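Local coordinates for aspartate aminotransferase (Leishmania major, PDB 4H51), which probably transfers the amino group between L-aspartate and 2-oxoglutarate, using pyridoxal 5'-phosphate as its cofactor, and works as a homodimer, at residues L195-H200 with F228-Q233; G204-Q209 with N362-F367. All coordinates share one frame; numbering follows the deposited sequence.

Contact 1: residues L195-H200 with F228-Q233; sequences LHQCAH and FDSAYQ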
ATOM      1  N   LEU B 195       9.514 -18.651  -7.347  1.00  9.09           N
ATOM      2  CA  LEU B 195      10.824 -18.611  -7.989  1.00  8.82           C
ATOM      3  C   LEU B 195      11.367 -17.204  -8.149  1.00  8.70           C
ATOM      4  O   LEU B 195      10.667 -16.316  -8.559  1.00  8.36           O
ATOM      5  CB  LEU B 195      10.708 -19.244  -9.351  1.00  9.03           C
ATOM      6  CG  LEU B 195      10.104 -20.672  -9.370  1.00  9.36           C
ATOM      7  CD1 LEU B 195      10.014 -21.085 -10.817  1.00  9.46           C
ATOM      8  CD2 LEU B 195      10.971 -21.673  -8.536  1.00  9.60           C
ATOM      9  N   HIS B 196      12.654 -17.004  -7.840  1.00  9.08           N
ATOM     10  CA  HIS B 196      13.298 -15.736  -8.093  1.00  9.21           C
ATOM     11  C   HIS B 196      13.659 -15.692  -9.538  1.00  9.79           C
ATOM     12  O   HIS B 196      14.436 -16.555 -10.014  1.00  9.75           O
ATOM     13  CB  HIS B 196      14.578 -15.597  -7.266  1.00  9.26           C
ATOM     14  CG  HIS B 196      14.366 -15.663  -5.762  1.00  9.19           C
ATOM     15  ND1 HIS B 196      14.722 -14.651  -4.930  1.00  9.38           N
ATOM     16  CD2 HIS B 196      13.807 -16.635  -4.964  1.00  9.45           C
ATOM     17  CE1 HIS B 196      14.440 -15.009  -3.655  1.00  9.60           C
ATOM     18  NE2 HIS B 196      13.867 -16.206  -3.673  1.00  9.12           N
ATOM     19  N   GLN B 197      13.141 -14.661 -10.222  1.00 10.12           N
ATOM     20  CA  GLN B 197      13.259 -14.525 -11.660  1.00 10.97           C
ATOM     21  C   GLN B 197      14.721 -14.349 -12.104  1.00 11.37           C
ATOM     22  O   GLN B 197      15.144 -14.952 -13.094  1.00 12.09           O
ATOM     23  CB  GLN B 197      12.355 -13.375 -12.144  1.00 11.03           C
ATOM     24  CG  GLN B 197      11.878 -13.506 -13.572  1.00 11.92           C
ATOM     25  CD  GLN B 197      12.923 -13.135 -14.616  1.00 12.49           C
ATOM     26  OE1 GLN B 197      12.967 -13.716 -15.693  1.00 12.98           O
ATOM     27  NE2 GLN B 197      13.689 -12.130 -14.334  1.00 12.22           N
ATOM     28  N   CYS B 198      15.482 -13.571 -11.335  1.00 11.60           N
ATOM     29  CA  CYS B 198      16.931 -13.457 -11.493  1.00 12.49           C
ATOM     30  C   CYS B 198      17.471 -12.827 -10.205  1.00 12.50           C
ATOM     31  O   CYS B 198      16.699 -12.319  -9.387  1.00 11.75           O
ATOM     32  CB  CYS B 198      17.289 -12.641 -12.751  1.00 13.50           C
ATOM     33  SG  CYS B 198      16.973 -10.875 -12.589  1.00 13.91           S
ATOM     34  N   ALA B 199      18.783 -12.809 -10.033  1.00 12.75           N
ATOM     35  CA  ALA B 199      19.420 -12.144  -8.877  1.00 13.11           C
ATOM     36  C   ALA B 199      18.846 -12.660  -7.565  1.00 13.33           C
ATOM     37  O   ALA B 199      18.272 -11.947  -6.768  1.00 13.60           O
ATOM     38  CB  ALA B 199      19.335 -10.620  -8.968  1.00 12.88           C
ATOM     39  N   HIS B 200      18.977 -13.967  -7.373  1.00 13.63           N
ATOM     40  CA  HIS B 200      18.497 -14.606  -6.167  1.00 13.05           C
ATOM     41  C   HIS B 200      18.898 -13.880  -4.925  1.00 13.67           C
ATOM     42  O   HIS B 200      20.079 -13.490  -4.759  1.00 14.48           O
ATOM     43  CB  HIS B 200      19.014 -16.053  -6.110  1.00 13.17           C
ATOM     44  CG  HIS B 200      18.341 -16.864  -5.041  1.00 12.60           C
ATOM     45  ND1 HIS B 200      18.885 -17.083  -3.843  1.00 12.12           N
ATOM     46  CD2 HIS B 200      17.082 -17.458  -5.020  1.00 12.28           C
ATOM     47  CE1 HIS B 200      18.019 -17.781  -3.075  1.00 12.27           C
ATOM     48  NE2 HIS B 200      16.918 -18.020  -3.797  1.00 12.31           N
ATOM     49  N   PHE B 228       6.684 -15.990 -10.080  1.00  9.51           N
ATOM     50  CA  PHE B 228       7.982 -15.332 -10.151  1.00  9.51           C
ATOM     51  C   PHE B 228       8.002 -14.091  -9.283  1.00  9.68           C
ATOM     52  O   PHE B 228       7.082 -13.271  -9.310  1.00  9.81           O
ATOM     53  CB  PHE B 228       8.349 -14.943 -11.595  1.00  9.60           C
ATOM     54  CG  PHE B 228       8.953 -16.052 -12.410  1.00  9.64           C
ATOM     55  CD1 PHE B 228      10.200 -16.579 -12.067  1.00  9.73           C
ATOM     56  CD2 PHE B 228       8.332 -16.524 -13.566  1.00  9.90           C
ATOM     57  CE1 PHE B 228      10.774 -17.575 -12.849  1.00  9.81           C
ATOM     58  CE2 PHE B 228       8.884 -17.512 -14.325  1.00 10.39           C
ATOM     59  CZ  PHE B 228      10.115 -18.069 -13.938  1.00 10.36           C
ATOM     60  N   ASP B 229       9.062 -13.954  -8.504  1.00  9.93           N
ATOM     61  CA  ASP B 229       9.342 -12.743  -7.765  1.00 10.13           C
ATOM     62  C   ASP B 229      10.463 -12.084  -8.564  1.00 10.43           C
ATOM     63  O   ASP B 229      11.575 -12.647  -8.663  1.00 11.06           O
ATOM     64  CB  ASP B 229       9.806 -13.072  -6.342  1.00 10.35           C
ATOM     65  CG  ASP B 229       9.972 -11.842  -5.462  1.00 10.93           C
ATOM     66  OD1 ASP B 229      10.114 -10.732  -6.040  1.00 12.95           O
ATOM     67  OD2 ASP B 229       9.983 -11.980  -4.206  1.00  9.95           O
ATOM     68  N   SER B 230      10.161 -10.958  -9.204  1.00 10.33           N
ATOM     69  CA  SER B 230      11.095 -10.264 -10.082  1.00 10.80           C
ATOM     70  C   SER B 230      11.448  -8.875  -9.550  1.00 11.01           C
ATOM     71  O   SER B 230      10.867  -7.869  -9.944  1.00 11.12           O
ATOM     72  CB  SER B 230      10.489 -10.202 -11.502  1.00 11.19           C
ATOM     73  OG  SER B 230      11.364  -9.551 -12.371  1.00 12.34           O
ATOM     74  N   ALA B 231      12.344  -8.826  -8.558  1.00 12.02           N
ATOM     75  CA  ALA B 231      12.653  -7.559  -7.886  1.00 11.85           C
ATOM     76  C   ALA B 231      13.915  -6.851  -8.458  1.00 12.49           C
ATOM     77  O   ALA B 231      14.144  -5.669  -8.190  1.00 11.99           O
ATOM     78  CB  ALA B 231      12.826  -7.810  -6.374  1.00 12.24           C
ATOM     79  N   TYR B 232      14.730  -7.559  -9.246  1.00 12.78           N
ATOM     80  CA  TYR B 232      16.035  -7.019  -9.685  1.00 13.42           C
ATOM     81  C   TYR B 232      16.319  -7.105 -11.165  1.00 13.70           C
ATOM     82  O   TYR B 232      17.499  -7.218 -11.544  1.00 14.82           O
ATOM     83  CB  TYR B 232      17.187  -7.720  -8.971  1.00 14.35           C
ATOM     84  CG  TYR B 232      17.143  -7.669  -7.493  1.00 15.56           C
ATOM     85  CD1 TYR B 232      17.709  -6.611  -6.778  1.00 16.31           C
ATOM     86  CD2 TYR B 232      16.534  -8.688  -6.795  1.00 15.78           C
ATOM     87  CE1 TYR B 232      17.653  -6.573  -5.400  1.00 17.11           C
ATOM     88  CE2 TYR B 232      16.447  -8.648  -5.439  1.00 16.45           C
ATOM     89  CZ  TYR B 232      17.005  -7.610  -4.742  1.00 16.18           C
ATOM     90  OH  TYR B 232      16.899  -7.657  -3.365  1.00 17.57           O
ATOM     91  N   GLN B 233      15.285  -7.062 -12.005  1.00 13.61           N
ATOM     92  CA  GLN B 233      15.469  -7.170 -13.449  1.00 15.07           C
ATOM     93  C   GLN B 233      16.450  -6.103 -13.902  1.00 16.28           C
ATOM     94  O   GLN B 233      16.253  -4.902 -13.644  1.00 15.31           O
ATOM     95  CB  GLN B 233      14.174  -7.041 -14.231  1.00 14.92           C
ATOM     96  CG  GLN B 233      14.321  -7.532 -15.637  1.00 15.57           C
ATOM     97  CD  GLN B 233      13.153  -7.216 -16.511  1.00 15.78           C
ATOM     98  OE1 GLN B 233      12.061  -6.945 -16.016  1.00 15.69           O
ATOM     99  NE2 GLN B 233      13.348  -7.305 -17.825  1.00 16.58           N
TER
HETATM  100  O   HOH W   1      13.759 -10.051 -12.539  1.00 20.26           O
HETATM  101  O   HOH W   2      14.759 -10.397  -9.928  1.00 15.06           O
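Gln197 lays its aliphatic chain against the Phe228 ring: CG stands 4.3 Å from the ring centroid, off-centre, in a CH-pi contact, while the amide plane is turned 69° from the ring plane. CG lies anti to the backbone N (chi1 -153°) and the chain bends at the next bond, which brings NE2 toward Ser230, where a water bonded to both NE2 and Ser230 OG joins the two segments. NE2 also bonds Asp243 O, and OE1 accepts from Ala247 N. Leu195 meets the same ring from its own strand, its CB 3.8 Å from Phe228 CD1. The parallel strands pair through Asp229, whose N gives a nearly straight bond to Leu195 O (2.9 Å) and whose O receives Gln197 N (3.0 Å) from above the carbonyl plane. On the sheet face shared with His196, Asp229 OD2 bonds His150. Past the strand ends, Ala199 CB packs on Tyr232 CB at 3.6 Å, and a second water links Cys198 O to Tyr232 N. Strand bonds, apolar packing and this water bridge together probably help to place Tyr232, whose OH bonds O3 of the pyridoxal-lysine at position 265; that hydrogen bond would probably help to polarise the phenolic O3.

Contact 2: residues G204-Q209 with N362-F367; sequences GVDPSQ and NQIGMF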
ATOM      1  N   GLY B 204      22.626 -14.851  -4.524  1.00 15.32           N
ATOM      2  CA  GLY B 204      23.167 -14.391  -5.795  1.00 15.27           C
ATOM      3  C   GLY B 204      23.451 -15.497  -6.791  1.00 15.48           C
ATOM      4  O   GLY B 204      24.192 -15.304  -7.760  1.00 14.99           O
ATOM      5  N   VAL B 205      22.938 -16.699  -6.500  1.00 16.02           N
ATOM      6  CA  VAL B 205      23.107 -17.826  -7.414  1.00 15.70           C
ATOM      7  C   VAL B 205      21.815 -18.094  -8.140  1.00 14.91           C
ATOM      8  O   VAL B 205      20.806 -18.324  -7.502  1.00 14.29           O
ATOM      9  CB  VAL B 205      23.549 -19.095  -6.682  1.00 17.23           C
ATOM     10  CG1 VAL B 205      23.707 -20.224  -7.691  1.00 17.38           C
ATOM     11  CG2 VAL B 205      24.911 -18.831  -6.006  1.00 18.19           C
ATOM     12  N   ASP B 206      21.858 -18.023  -9.465  1.00 14.73           N
ATOM     13  CA  ASP B 206      20.705 -18.251 -10.303  1.00 14.53           C
ATOM     14  C   ASP B 206      20.892 -19.554 -11.061  1.00 14.25           C
ATOM     15  O   ASP B 206      22.032 -20.003 -11.281  1.00 14.39           O
ATOM     16  CB  ASP B 206      20.523 -17.117 -11.340  1.00 15.31           C
ATOM     17  CG  ASP B 206      20.125 -15.806 -10.717  1.00 15.86           C
ATOM     18  OD1 ASP B 206      19.734 -15.833  -9.539  1.00 16.61           O
ATOM     19  OD2 ASP B 206      20.195 -14.756 -11.412  1.00 16.13           O
ATOM     20  N   PRO B 207      19.781 -20.149 -11.492  1.00 13.39           N
ATOM     21  CA  PRO B 207      19.890 -21.222 -12.487  1.00 13.57           C
ATOM     22  C   PRO B 207      20.484 -20.700 -13.776  1.00 13.53           C
ATOM     23  O   PRO B 207      20.209 -19.570 -14.137  1.00 13.51           O
ATOM     24  CB  PRO B 207      18.445 -21.603 -12.760  1.00 13.32           C
ATOM     25  CG  PRO B 207      17.650 -21.082 -11.604  1.00 12.94           C
ATOM     26  CD  PRO B 207      18.382 -19.873 -11.115  1.00 12.76           C
ATOM     27  N   SER B 208      21.266 -21.526 -14.467  1.00 13.39           N
ATOM     28  CA  SER B 208      21.671 -21.238 -15.835  1.00 13.39           C
ATOM     29  C   SER B 208      20.437 -21.244 -16.736  1.00 13.42           C
ATOM     30  O   SER B 208      19.375 -21.768 -16.391  1.00 12.23           O
ATOM     31  CB  SER B 208      22.650 -22.304 -16.311  1.00 13.35           C
ATOM     32  OG  SER B 208      22.017 -23.560 -16.424  1.00 13.01           O
ATOM     33  N   GLN B 209      20.593 -20.729 -17.937  1.00 14.63           N
ATOM     34  CA  GLN B 209      19.484 -20.830 -18.908  1.00 15.14           C
ATOM     35  C   GLN B 209      19.063 -22.306 -19.131  1.00 14.97           C
ATOM     36  O   GLN B 209      17.886 -22.615 -19.261  1.00 14.17           O
ATOM     37  CB  GLN B 209      19.890 -20.169 -20.229  1.00 16.93           C
ATOM     38  CG  GLN B 209      20.008 -18.632 -20.121  1.00 17.29           C
ATOM     39  CD  GLN B 209      20.141 -17.923 -21.486  1.00 18.12           C
ATOM     40  OE1 GLN B 209      20.246 -18.551 -22.531  1.00 20.41           O
ATOM     41  NE2 GLN B 209      20.158 -16.610 -21.456  1.00 19.04           N
ATOM     42  N   ASN B 362      31.348 -14.878  -9.045  1.00 22.94           N
ATOM     43  CA  ASN B 362      30.362 -15.604  -9.821  1.00 24.14           C
ATOM     44  C   ASN B 362      28.916 -15.332  -9.406  1.00 22.07           C
ATOM     45  O   ASN B 362      27.996 -15.482 -10.202  1.00 23.65           O
ATOM     46  CB  ASN B 362      30.617 -17.127  -9.806  1.00 26.65           C
ATOM     47  CG  ASN B 362      31.964 -17.511 -10.396  1.00 29.40           C
ATOM     48  OD1 ASN B 362      32.497 -16.832 -11.270  1.00 31.83           O
ATOM     49  ND2 ASN B 362      32.559 -18.585  -9.871  1.00 32.93           N
ATOM     50  N   GLN B 363      28.684 -14.962  -8.146  1.00 20.10           N
ATOM     51  CA  GLN B 363      27.358 -14.602  -7.723  1.00 18.88           C
ATOM     52  C   GLN B 363      26.996 -13.273  -8.407  1.00 18.86           C
ATOM     53  O   GLN B 363      27.877 -12.478  -8.744  1.00 18.54           O
ATOM     54  CB  GLN B 363      27.262 -14.527  -6.180  1.00 17.65           C
ATOM     55  CG  GLN B 363      27.212 -15.910  -5.537  1.00 16.63           C
ATOM     56  CD  GLN B 363      27.463 -15.889  -4.044  1.00 16.65           C
ATOM     57  OE1 GLN B 363      27.650 -14.840  -3.494  1.00 16.09           O
ATOM     58  NE2 GLN B 363      27.430 -17.055  -3.385  1.00 16.11           N
ATOM     59  N   ILE B 364      25.718 -13.066  -8.637  1.00 18.76           N
ATOM     60  CA  ILE B 364      25.236 -11.912  -9.374  0.50 19.50           C
ATOM     61  C   ILE B 364      24.157 -11.168  -8.584  1.00 19.99           C
ATOM     62  O   ILE B 364      23.562 -11.726  -7.610  1.00 21.28           O
ATOM     63  CB  ILE B 364      24.772 -12.291 -10.813  0.50 19.90           C
ATOM     64  CG1 ILE B 364      23.662 -13.337 -10.838  0.50 19.78           C
ATOM     65  CG2 ILE B 364      25.920 -12.861 -11.643  0.50 21.50           C
ATOM     66  CD1 ILE B 364      23.547 -13.984 -12.214  0.50 19.55           C
ATOM     67  N   GLY B 365      23.900  -9.930  -8.991  1.00 18.61           N
ATOM     68  CA  GLY B 365      22.886  -9.099  -8.385  1.00 19.11           C
ATOM     69  C   GLY B 365      23.498  -8.294  -7.263  1.00 20.06           C
ATOM     70  O   GLY B 365      24.687  -8.013  -7.287  1.00 21.64           O
ATOM     71  N   MET B 366      22.704  -7.896  -6.307  1.00 20.51           N
ATOM     72  CA  MET B 366      23.207  -7.033  -5.240  1.00 24.28           C
ATOM     73  C   MET B 366      24.030  -7.764  -4.187  1.00 24.39           C
ATOM     74  O   MET B 366      24.982  -7.195  -3.636  1.00 25.19           O
ATOM     75  CB  MET B 366      22.060  -6.359  -4.539  1.00 25.78           C
ATOM     76  CG  MET B 366      21.685  -5.085  -5.267  1.00 29.39           C
ATOM     77  SD  MET B 366      21.045  -3.891  -4.102  1.00 28.97           S
ATOM     78  CE  MET B 366      20.852  -2.672  -5.420  1.00 30.77           C
ATOM     79  N   PHE B 367      23.685  -9.021  -3.938  1.00 23.66           N
ATOM     80  CA  PHE B 367      24.275  -9.738  -2.807  1.00 22.81           C
ATOM     81  C   PHE B 367      25.417 -10.730  -3.134  1.00 25.80           C
ATOM     82  O   PHE B 367      25.597 -11.202  -4.294  1.00 23.94           O
ATOM     83  CB  PHE B 367      23.170 -10.457  -2.082  1.00 22.57           C
ATOM     84  CG  PHE B 367      22.059  -9.562  -1.610  1.00 22.06           C
ATOM     85  CD1 PHE B 367      22.255  -8.666  -0.562  1.00 20.99           C
ATOM     86  CD2 PHE B 367      20.793  -9.648  -2.167  1.00 21.78           C
ATOM     87  CE1 PHE B 367      21.214  -7.869  -0.089  1.00 21.43           C
ATOM     88  CE2 PHE B 367      19.746  -8.852  -1.700  1.00 21.28           C
ATOM     89  CZ  PHE B 367      19.942  -7.963  -0.666  1.00 20.82           C
TER
HETATM   90  O   HOH W   3      25.770 -16.899  -9.625  1.00 30.62           O
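Gly204 O is the polar centre of this contact, gripped by Ile364 N at 2.8 Å, in the carbonyl plane and on a lone pair, with an N-H...O angle of 164°. A water donates to Gly204 O (2.9 Å) and to Asn362 O, tying the end of helix 359-362 to the same carbonyl. Gly204, at positive phi (66°), brings its backbone directly against Gln363, whose CA makes a CA-H...O contact of 3.2 Å with Gly204 O. Around this core, Val205 CG2 touches Gln363 CG at 3.7 Å, the two side chains crossing at a slant. In one of its two conformers Ile364 also sets CD1 near Asp206 OD2, a tentative contact. The Asp206 carboxylate is held by two backbone N-H groups, Ala199 N to OD2 and His200 N to OD1. The far end of Gln363 is fixed by its OE1 accepting from Phe369 N, and Arg341 NH2 binds both Gly365 O and Phe367 O. Further along, Ser208 N-caps helix 209-221. The arrangement joins the loop between strand 192-196 and helix 209-221, part of a beta-alpha-beta unit of the aminotransferase fold, to the loop that leads into the small antiparallel sheet of strands 367-369 and 392-394.

Overall arrangement
Both contacts draw on the connection that leaves strand 192-196, but at different depths. Contact 1 is wholly buried near the centre of the chain and joins neighbouring strands of the large sheet; its chemistry combines strand pairing, a CH-pi contact and water bridges beside the cofactor. Contact 2, about 10 Å away between centres, is partly buried, buries about half as much surface and is a junction of two loops centred on one carbonyl. The first lies within a single beta-alpha-beta unit, whereas the second spans some 150 residues of sequence. They meet at the Asp206 carboxylate and where Tyr232 OH packs against Phe367 CE2 at 3.5 Å.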